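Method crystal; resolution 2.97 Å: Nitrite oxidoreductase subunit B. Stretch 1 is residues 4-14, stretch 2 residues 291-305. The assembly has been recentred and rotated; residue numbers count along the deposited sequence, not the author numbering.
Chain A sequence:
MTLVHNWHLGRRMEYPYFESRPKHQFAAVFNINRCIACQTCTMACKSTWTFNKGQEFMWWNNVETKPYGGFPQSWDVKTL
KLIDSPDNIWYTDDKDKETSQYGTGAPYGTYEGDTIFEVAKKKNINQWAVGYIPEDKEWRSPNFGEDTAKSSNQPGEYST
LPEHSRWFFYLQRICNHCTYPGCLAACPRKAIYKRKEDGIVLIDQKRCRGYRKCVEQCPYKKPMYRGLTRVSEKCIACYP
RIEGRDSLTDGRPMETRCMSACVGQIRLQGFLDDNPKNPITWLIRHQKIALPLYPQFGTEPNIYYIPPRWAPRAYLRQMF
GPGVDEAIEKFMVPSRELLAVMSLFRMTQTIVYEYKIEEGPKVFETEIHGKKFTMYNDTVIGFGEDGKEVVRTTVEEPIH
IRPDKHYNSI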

ATOM      1  N   VAL A   4      34.122  21.789 -17.034  1.00 35.95           N
ATOM      2  CA  VAL A   4      32.882  21.610 -17.819  1.00 31.70           C
ATOM      3  C   VAL A   4      31.851  22.570 -17.247  1.00 33.88           C
ATOM      4  O   VAL A   4      31.942  22.942 -16.112  1.00 40.84           O
ATOM      5  N   HIS A   5      30.900  22.965 -18.051  1.00 33.22           N
ATOM      6  CA  HIS A   5      29.841  23.867 -17.617  1.00 39.17           C
ATOM      7  C   HIS A   5      28.650  23.093 -17.068  1.00 47.27           C
ATOM      8  O   HIS A   5      28.133  22.184 -17.724  1.00 46.93           O
ATOM      9  N   ASN A   6      28.218  23.462 -15.864  1.00 40.54           N
ATOM     10  CA  ASN A   6      26.994  22.949 -15.263  1.00 40.15           C
ATOM     11  C   ASN A   6      26.069  24.126 -15.003  1.00 42.96           C
ATOM     12  O   ASN A   6      26.398  25.013 -14.207  1.00 47.37           O
ATOM     13  N   TRP A   7      24.910  24.120 -15.651  1.00 36.17           N
ATOM     14  CA  TRP A   7      23.982  25.224 -15.477  1.00 37.13           C
ATOM     15  C   TRP A   7      23.239  25.166 -14.145  1.00 34.89           C
ATOM     16  O   TRP A   7      22.748  26.204 -13.693  1.00 41.32           O
ATOM     17  N   HIS A   8      23.141  23.997 -13.503  1.00 33.76           N
ATOM     18  CA  HIS A   8      22.540  23.959 -12.170  1.00 36.36           C
ATOM     19  C   HIS A   8      23.354  24.805 -11.202  1.00 37.47           C
ATOM     20  O   HIS A   8      22.809  25.632 -10.462  1.00 40.97           O
ATOM     21  N   LEU A   9      24.672  24.613 -11.204  1.00 34.09           N
ATOM     22  CA  LEU A   9      25.555  25.385 -10.345  1.00 40.60           C
ATOM     23  C   LEU A   9      25.855  26.762 -10.910  1.00 41.63           C
ATOM     24  O   LEU A   9      26.350  27.622 -10.176  1.00 37.57           O
ATOM     25  N   GLY A  10      25.559  26.994 -12.186  1.00 41.56           N
ATOM     26  CA  GLY A  10      25.878  28.280 -12.777  1.00 41.28           C
ATOM     27  C   GLY A  10      27.367  28.532 -12.811  1.00 44.22           C
ATOM     28  O   GLY A  10      27.804  29.689 -12.785  1.00 51.35           O
ATOM     29  N   ARG A  11      28.158  27.465 -12.862  1.00 41.29           N
ATOM     30  CA  ARG A  11      29.600  27.537 -12.715  1.00 35.83           C
ATOM     31  C   ARG A  11      30.202  26.470 -13.618  1.00 40.64           C
ATOM     32  O   ARG A  11      29.499  25.590 -14.118  1.00 46.32           O
ATOM     33  N   ARG A  12      31.500  26.574 -13.866  1.00 37.78           N
ATOM     34  CA  ARG A  12      32.234  25.532 -14.567  1.00 32.12           C
ATOM     35  C   ARG A  12      32.810  24.564 -13.540  1.00 35.78           C
ATOM     36  O   ARG A  12      33.351  24.987 -12.514  1.00 34.53           O
ATOM     37  N   MET A  13      32.726  23.272 -13.847  1.00 42.57           N
ATOM     38  CA  MET A  13      32.930  22.189 -12.896  1.00 36.61           C
ATOM     39  C   MET A  13      34.068  21.285 -13.343  1.00 39.62           C
ATOM     40  O   MET A  13      34.424  21.238 -14.523  1.00 43.43           O
ATOM     41  N   GLU A  14      34.642  20.558 -12.387  1.00 44.41           N
ATOM     42  CA  GLU A  14      35.728  19.627 -12.671  1.00 46.35           C
ATOM     43  C   GLU A  14      35.159  18.235 -12.921  1.00 45.23           C
ATOM     44  O   GLU A  14      34.468  17.677 -12.061  1.00 45.98           O
ATOM     45  N   LEU A 291      12.841  21.524  -9.913  1.00 31.63           N
ATOM     46  CA  LEU A 291      14.234  21.739  -9.557  1.00 34.36           C
ATOM     47  C   LEU A 291      14.941  20.418  -9.295  1.00 35.41           C
ATOM     48  O   LEU A 291      14.312  19.449  -8.856  1.00 43.48           O
ATOM     49  N   PRO A 292      16.246  20.353  -9.545  1.00 34.80           N
ATOM     50  CA  PRO A 292      16.968  19.084  -9.408  1.00 33.29           C
ATOM     51  C   PRO A 292      17.205  18.714  -7.951  1.00 29.59           C
ATOM     52  O   PRO A 292      17.209  19.557  -7.052  1.00 32.21           O
ATOM     53  N   LEU A 293      17.412  17.417  -7.735  1.00 28.73           N
ATOM     54  CA  LEU A 293      17.663  16.875  -6.405  1.00 30.46           C
ATOM     55  C   LEU A 293      19.145  16.986  -6.071  1.00 31.89           C
ATOM     56  O   LEU A 293      19.988  16.405  -6.765  1.00 36.35           O
ATOM     57  N   TYR A 294      19.452  17.711  -4.992  1.00 31.29           N
ATOM     58  CA  TYR A 294      20.805  17.944  -4.500  1.00 31.52           C
ATOM     59  C   TYR A 294      21.760  18.311  -5.633  1.00 37.84           C
ATOM     60  O   TYR A 294      22.656  17.525  -5.967  1.00 39.78           O
ATOM     61  N   PRO A 295      21.622  19.499  -6.234  1.00 37.44           N
ATOM     62  CA  PRO A 295      22.619  19.933  -7.217  1.00 38.04           C
ATOM     63  C   PRO A 295      23.977  20.177  -6.603  1.00 37.54           C
ATOM     64  O   PRO A 295      24.954  20.329  -7.346  1.00 35.61           O
ATOM     65  N   GLN A 296      24.069  20.221  -5.271  1.00 36.44           N
ATOM     66  CA  GLN A 296      25.355  20.347  -4.585  1.00 35.76           C
ATOM     67  C   GLN A 296      26.345  19.288  -5.033  1.00 40.70           C
ATOM     68  O   GLN A 296      27.545  19.570  -5.154  1.00 39.97           O
ATOM     69  N   PHE A 297      25.854  18.075  -5.297  1.00 38.95           N
ATOM     70  CA  PHE A 297      26.727  16.969  -5.669  1.00 34.04           C
ATOM     71  C   PHE A 297      27.484  17.231  -6.968  1.00 38.95           C
ATOM     72  O   PHE A 297      28.623  16.770  -7.124  1.00 38.81           O
ATOM     73  N   GLY A 298      26.881  17.956  -7.905  1.00 37.55           N
ATOM     74  CA  GLY A 298      27.567  18.312  -9.126  1.00 29.27           C
ATOM     75  C   GLY A 298      27.403  17.343 -10.275  1.00 37.18           C
ATOM     76  O   GLY A 298      28.240  17.334 -11.181  1.00 42.20           O
ATOM     77  N   THR A 299      26.386  16.492 -10.255  1.00 42.30           N
ATOM     78  CA  THR A 299      26.204  15.554 -11.352  1.00 39.39           C
ATOM     79  C   THR A 299      25.261  16.068 -12.433  1.00 40.07           C
ATOM     80  O   THR A 299      25.221  15.481 -13.519  1.00 41.62           O
ATOM     81  N   GLU A 300      24.550  17.172 -12.182  1.00 32.61           N
ATOM     82  CA  GLU A 300      23.452  17.645 -13.019  1.00 34.73           C
ATOM     83  C   GLU A 300      22.377  16.570 -13.151  1.00 36.97           C
ATOM     84  O   GLU A 300      22.243  15.953 -14.219  1.00 31.63           O
ATOM     85  N   PRO A 301      21.612  16.307 -12.091  1.00 34.88           N
ATOM     86  CA  PRO A 301      20.472  15.394 -12.213  1.00 32.54           C
ATOM     87  C   PRO A 301      19.462  15.919 -13.219  1.00 38.20           C
ATOM     88  O   PRO A 301      19.382  17.117 -13.497  1.00 40.99           O
ATOM     89  N   ASN A 302      18.669  14.999 -13.767  1.00 36.38           N
ATOM     90  CA  ASN A 302      17.671  15.371 -14.762  1.00 37.08           C
ATOM     91  C   ASN A 302      16.279  14.889 -14.372  1.00 30.54           C
ATOM     92  O   ASN A 302      15.427  14.700 -15.242  1.00 28.16           O
ATOM     93  N   ILE A 303      16.041  14.696 -13.080  1.00 34.34           N
ATOM     94  CA  ILE A 303      14.708  14.518 -12.523  1.00 31.61           C
ATOM     95  C   ILE A 303      14.436  15.738 -11.656  1.00 31.96           C
ATOM     96  O   ILE A 303      15.093  15.938 -10.626  1.00 37.29           O
ATOM     97  N   TYR A 304      13.479  16.558 -12.070  1.00 32.63           N
ATOM     98  CA  TYR A 304      13.220  17.844 -11.442  1.00 36.11           C
ATOM     99  C   TYR A 304      11.913  17.793 -10.666  1.00 37.24           C
ATOM    100  O   TYR A 304      10.938  17.183 -11.113  1.00 34.51           O
ATOM    101  N   TYR A 305      11.902  18.430  -9.498  1.00 33.88           N
ATOM    102  CA  TYR A 305      10.793  18.332  -8.563  1.00 34.76           C
ATOM    103  C   TYR A 305      10.158  19.694  -8.334  1.00 37.68           C
ATOM    104  O   TYR A 305      10.857  20.707  -8.237  1.00 42.57           O
TER

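Which side chain holds the two stretches together? His 8 has the largest area covered by the other stretch, with Glu 300 close behind; it sits at the tip of the turn that joins the strands of stretch 1. Its CA-to-CB bond points toward stretch 2, and chi1 in the m well (-65°) with chi2 at 174° extends the imidazole in among residues of that stretch. Glu 300 CG lies over one face, 3.4 Å from the ring centroid, and Pro 292 CG over the opposite face, 3.8 Å from it; both are CH-pi contacts close to the ring normal. At the edge, His 8 CE1 comes within 2.9 Å of Pro 301 O, while His 8 NE2 and Tyr 304 OH form a 3.0 Å hydrogen bond in which either could be the donor. Behind the ring, His 8 CB rests 4.1 Å from Pro 295 CB.

How does Glu 300 reach the turn when its CA-to-CB bond points sideways? Both chi1 (-151°) and chi2 (166°) are t, so the chain is extended and its aliphatic part runs across the His 8 ring before the carboxylate arrives beside Asn 6 and Trp 7. There Trp 7 N donates a weak hydrogen bond to Glu 300 OE1, 3.4 Å long and bent to 135°. Glu 300 OE2 lies 3.3 Å from Trp 7 NE1 and has a hydrogen bond elsewhere in the structure. A buried carboxylate thus has polar company at both oxygens, while its methylene groups serve as apolar packing.

What do the aromatic side chains of Trp 7 and Tyr 304 add? Trp 7 leaves its backbone sideways, but chi1 p (62°) and chi2 of -91° swing the indole so that its far end comes nearer to stretch 2. Trp 7 CH2 packs 3.8 Å from Tyr 304 CE1, and Trp 7 CZ2 is 3.1 Å from Tyr 304 OH. Tyr 304 points toward the turn from its strand, with chi1 m (-59°) and chi2 near -93°, a combination that delivers its hydroxyl to both neighbours. The His 8 and Tyr 304 planes are at 85°, and Tyr 304 OH lies at the edge of the imidazole, near its plane.

Why do Asn 6, Leu 9 and Met 13 take the conformations they do? Asn 6 is t at chi1 (173°), and its OD1 turns back to accept from Leu 9 N at 3.0 Å and from His 8 N at a very short 2.4 Å, bracing the turn from within. Leu 9, m then t, brings CD2 to 3.2 Å from Pro 295 O. Met 13 reaches out with chi1 and chi2 both t, then folds at chi3 (m, -60°), bringing CE to 2.9 Å from Gly 298 O. Gly 298 has phi and psi of 91° and 20°, angles that themselves call for glycine; a CB there would also lie 3.7 Å from Met 13 SD.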

ATOM      1  CB  VAL A   4      32.388  20.162 -17.717  1.00 35.48           C
ATOM      2  CG1 VAL A   4      33.437  19.168 -18.146  1.00 36.74           C
ATOM      3  CG2 VAL A   4      31.925  19.838 -16.319  1.00 40.42           C
ATOM      4  CB  HIS A   5      29.390  24.776 -18.761  1.00 45.36           C
ATOM      5  CG  HIS A   5      28.294  25.724 -18.378  1.00 43.68           C
ATOM      6  ND1 HIS A   5      28.502  26.808 -17.551  1.00 34.85           N
ATOM      7  CD2 HIS A   5      26.976  25.734 -18.687  1.00 45.63           C
ATOM      8  CE1 HIS A   5      27.361  27.451 -17.378  1.00 37.11           C
ATOM      9  NE2 HIS A   5      26.420  26.822 -18.056  1.00 45.29           N
ATOM     10  CB  ASN A   6      27.277  22.202 -13.958  1.00 39.71           C
ATOM     11  CG  ASN A   6      26.000  21.791 -13.204  1.00 38.40           C
ATOM     12  OD1 ASN A   6      24.997  22.483 -13.225  1.00 41.31           O
ATOM     13  ND2 ASN A   6      26.054  20.652 -12.533  1.00 38.05           N
ATOM     14  CB  TRP A   7      23.010  25.293 -16.653  1.00 40.22           C
ATOM     15  CG  TRP A   7      22.140  24.103 -16.843  1.00 39.37           C
ATOM     16  CD1 TRP A   7      22.404  23.002 -17.605  1.00 36.77           C
ATOM     17  CD2 TRP A   7      20.836  23.909 -16.293  1.00 40.80           C
ATOM     18  NE1 TRP A   7      21.347  22.126 -17.550  1.00 39.17           N
ATOM     19  CE2 TRP A   7      20.371  22.662 -16.750  1.00 40.27           C
ATOM     20  CE3 TRP A   7      20.019  24.667 -15.451  1.00 41.41           C
ATOM     21  CZ2 TRP A   7      19.123  22.157 -16.394  1.00 38.84           C
ATOM     22  CZ3 TRP A   7      18.784  24.165 -15.098  1.00 39.21           C
ATOM     23  CH2 TRP A   7      18.347  22.922 -15.567  1.00 34.45           C
ATOM     24  CB  HIS A   8      22.457  22.526 -11.638  1.00 37.80           C
ATOM     25  CG  HIS A   8      21.559  21.626 -12.421  1.00 37.90           C
ATOM     26  ND1 HIS A   8      21.456  20.276 -12.160  1.00 35.05           N
ATOM     27  CD2 HIS A   8      20.717  21.875 -13.451  1.00 35.91           C
ATOM     28  CE1 HIS A   8      20.588  19.734 -12.993  1.00 38.51           C
ATOM     29  NE2 HIS A   8      20.127  20.682 -13.790  1.00 37.75           N
ATOM     30  CB  LEU A   9      26.873  24.641 -10.133  1.00 38.97           C
ATOM     31  CG  LEU A   9      26.816  23.233  -9.551  1.00 36.21           C
ATOM     32  CD1 LEU A   9      28.224  22.703  -9.344  1.00 38.58           C
ATOM     33  CD2 LEU A   9      26.048  23.242  -8.245  1.00 40.60           C
ATOM     34  CB  ARG A  11      29.978  27.360 -11.230  1.00 36.62           C
ATOM     35  CG  ARG A  11      31.370  26.817 -10.909  1.00 37.12           C
ATOM     36  CD  ARG A  11      31.738  27.021  -9.443  1.00 41.31           C
ATOM     37  NE  ARG A  11      31.064  26.082  -8.548  1.00 43.64           N
ATOM     38  CZ  ARG A  11      31.434  24.816  -8.375  1.00 49.84           C
ATOM     39  NH1 ARG A  11      32.469  24.325  -9.042  1.00 45.39           N
ATOM     40  NH2 ARG A  11      30.765  24.039  -7.534  1.00 49.17           N
ATOM     41  CB  ARG A  12      33.310  26.133 -15.477  1.00 29.53           C
ATOM     42  CG  ARG A  12      32.688  26.575 -16.797  1.00 36.17           C
ATOM     43  CD  ARG A  12      33.640  27.329 -17.701  1.00 43.43           C
ATOM     44  NE  ARG A  12      34.689  26.469 -18.236  1.00 45.77           N
ATOM     45  CZ  ARG A  12      34.534  25.645 -19.269  1.00 45.39           C
ATOM     46  NH1 ARG A  12      33.364  25.556 -19.890  1.00 33.64           N
ATOM     47  NH2 ARG A  12      35.554  24.905 -19.677  1.00 49.25           N
ATOM     48  CB  MET A  13      31.642  21.375 -12.754  1.00 38.31           C
ATOM     49  CG  MET A  13      31.665  20.327 -11.670  1.00 40.18           C
ATOM     50  SD  MET A  13      30.562  19.002 -12.172  1.00 48.50           S
ATOM     51  CE  MET A  13      29.082  19.936 -12.276  1.00 32.10           C
ATOM     52  CB  GLU A  14      36.730  19.588 -11.520  1.00 43.19           C
ATOM     53  CG  GLU A  14      37.932  18.681 -11.782  1.00 48.41           C
ATOM     54  CD  GLU A  14      38.987  19.350 -12.657  0.51 53.48           C
ATOM     55  OE1 GLU A  14      39.706  18.635 -13.387  1.00 55.69           O
ATOM     56  OE2 GLU A  14      39.111  20.592 -12.593  1.00 57.85           O
ATOM     57  CB  LEU A 291      14.345  22.632  -8.312  1.00 31.55           C
ATOM     58  CG  LEU A 291      13.504  23.908  -8.320  1.00 36.58           C
ATOM     59  CD1 LEU A 291      13.708  24.675  -7.031  1.00 41.46           C
ATOM     60  CD2 LEU A 291      13.846  24.775  -9.520  1.00 38.11           C
ATOM     61  CB  PRO A 292      18.295  19.355 -10.126  1.00 35.04           C
ATOM     62  CG  PRO A 292      18.494  20.823  -9.983  1.00 31.96           C
ATOM     63  CD  PRO A 292      17.120  21.433 -10.041  1.00 30.76           C
ATOM     64  CB  LEU A 293      17.207  15.420  -6.327  1.00 25.08           C
ATOM     65  CG  LEU A 293      17.469  14.709  -5.001  1.00 25.72           C
ATOM     66  CD1 LEU A 293      16.676  15.370  -3.889  1.00 27.77           C
ATOM     67  CD2 LEU A 293      17.128  13.231  -5.105  1.00 28.48           C
ATOM     68  CB  TYR A 294      21.327  16.714  -3.753  1.00 29.41           C
ATOM     69  CG  TYR A 294      20.625  16.422  -2.437  1.00 35.31           C
ATOM     70  CD1 TYR A 294      20.764  17.270  -1.346  1.00 34.08           C
ATOM     71  CD2 TYR A 294      19.833  15.289  -2.285  1.00 33.22           C
ATOM     72  CE1 TYR A 294      20.131  17.006  -0.146  1.00 38.50           C
ATOM     73  CE2 TYR A 294      19.194  15.016  -1.086  1.00 30.35           C
ATOM     74  CZ  TYR A 294      19.347  15.878  -0.020  1.00 35.56           C
ATOM     75  OH  TYR A 294      18.717  15.615   1.174  1.00 33.50           O
ATOM     76  CB  PRO A 295      22.020  21.224  -7.786  1.00 30.76           C
ATOM     77  CG  PRO A 295      21.158  21.745  -6.685  1.00 36.22           C
ATOM     78  CD  PRO A 295      20.604  20.535  -5.976  1.00 34.38           C
ATOM     79  CB  GLN A 296      25.148  20.216  -3.080  1.00 37.48           C
ATOM     80  CG  GLN A 296      24.242  21.241  -2.437  1.00 45.12           C
ATOM     81  CD  GLN A 296      22.829  20.726  -2.245  1.00 48.80           C
ATOM     82  OE1 GLN A 296      22.629  19.553  -1.964  1.00 52.64           O
ATOM     83  NE2 GLN A 296      21.840  21.607  -2.405  1.00 47.97           N
ATOM     84  CB  PHE A 297      25.905  15.686  -5.751  1.00 38.44           C
ATOM     85  CG  PHE A 297      25.303  15.274  -4.429  1.00 33.17           C
ATOM     86  CD1 PHE A 297      25.863  15.698  -3.234  1.00 34.86           C
ATOM     87  CD2 PHE A 297      24.175  14.473  -4.382  1.00 35.72           C
ATOM     88  CE1 PHE A 297      25.317  15.325  -2.022  1.00 35.58           C
ATOM     89  CE2 PHE A 297      23.623  14.092  -3.173  1.00 35.65           C
ATOM     90  CZ  PHE A 297      24.197  14.523  -1.989  1.00 36.26           C
ATOM     91  CB  THR A 299      25.690  14.212 -10.825  1.00 36.06           C
ATOM     92  OG1 THR A 299      24.313  14.337 -10.452  1.00 35.08           O
ATOM     93  CG2 THR A 299      26.503  13.761  -9.623  1.00 33.90           C
ATOM     94  CB  GLU A 300      23.940  18.082 -14.404  1.00 36.18           C
ATOM     95  CG  GLU A 300      23.083  19.178 -15.029  1.00 35.99           C
ATOM     96  CD  GLU A 300      23.734  19.845 -16.224  1.00 33.60           C
ATOM     97  OE1 GLU A 300      24.616  20.703 -16.017  1.00 33.89           O
ATOM     98  OE2 GLU A 300      23.346  19.527 -17.369  1.00 34.29           O
ATOM     99  CB  PRO A 301      19.877  15.363 -10.799  1.00 36.05           C
ATOM    100  CG  PRO A 301      20.932  15.921  -9.917  1.00 39.55           C
ATOM    101  CD  PRO A 301      21.702  16.893 -10.746  1.00 36.71           C
ATOM    102  CB  ASN A 302      18.076  14.843 -16.137  1.00 33.77           C
ATOM    103  CG  ASN A 302      19.341  15.503 -16.651  1.00 32.14           C
ATOM    104  OD1 ASN A 302      19.420  16.727 -16.747  1.00 33.44           O
ATOM    105  ND2 ASN A 302      20.344  14.694 -16.967  1.00 36.02           N
ATOM    106  CB  ILE A 303      14.589  13.218 -11.716  1.00 32.78           C
ATOM    107  CG1 ILE A 303      14.924  12.013 -12.595  1.00 33.10           C
ATOM    108  CG2 ILE A 303      13.191  13.082 -11.131  1.00 28.14           C
ATOM    109  CD1 ILE A 303      14.013  11.862 -13.792  1.00 28.95           C
ATOM    110  CB  TYR A 304      13.172  18.957 -12.490  1.00 34.53           C
ATOM    111  CG  TYR A 304      14.444  19.092 -13.291  1.00 33.95           C
ATOM    112  CD1 TYR A 304      15.446  19.969 -12.897  1.00 36.95           C
ATOM    113  CD2 TYR A 304      14.648  18.335 -14.436  1.00 32.43           C
ATOM    114  CE1 TYR A 304      16.611  20.092 -13.627  1.00 40.82           C
ATOM    115  CE2 TYR A 304      15.808  18.452 -15.173  1.00 36.68           C
ATOM    116  CZ  TYR A 304      16.788  19.331 -14.762  1.00 40.59           C
ATOM    117  OH  TYR A 304      17.946  19.447 -15.493  1.00 39.74           O
ATOM    118  CB  TYR A 305      11.258  17.781  -7.213  1.00 34.94           C
ATOM    119  CG  TYR A 305      11.848  16.392  -7.254  1.00 31.13           C
ATOM    120  CD1 TYR A 305      11.070  15.281  -6.965  1.00 32.38           C
ATOM    121  CD2 TYR A 305      13.187  16.193  -7.564  1.00 31.62           C
ATOM    122  CE1 TYR A 305      11.604  14.010  -6.990  1.00 32.72           C
ATOM    123  CE2 TYR A 305      13.731  14.925  -7.594  1.00 28.69           C
ATOM    124  CZ  TYR A 305      12.935  13.838  -7.307  1.00 35.47           C
ATOM    125  OH  TYR A 305      13.471  12.571  -7.336  1.00 40.34           O
TER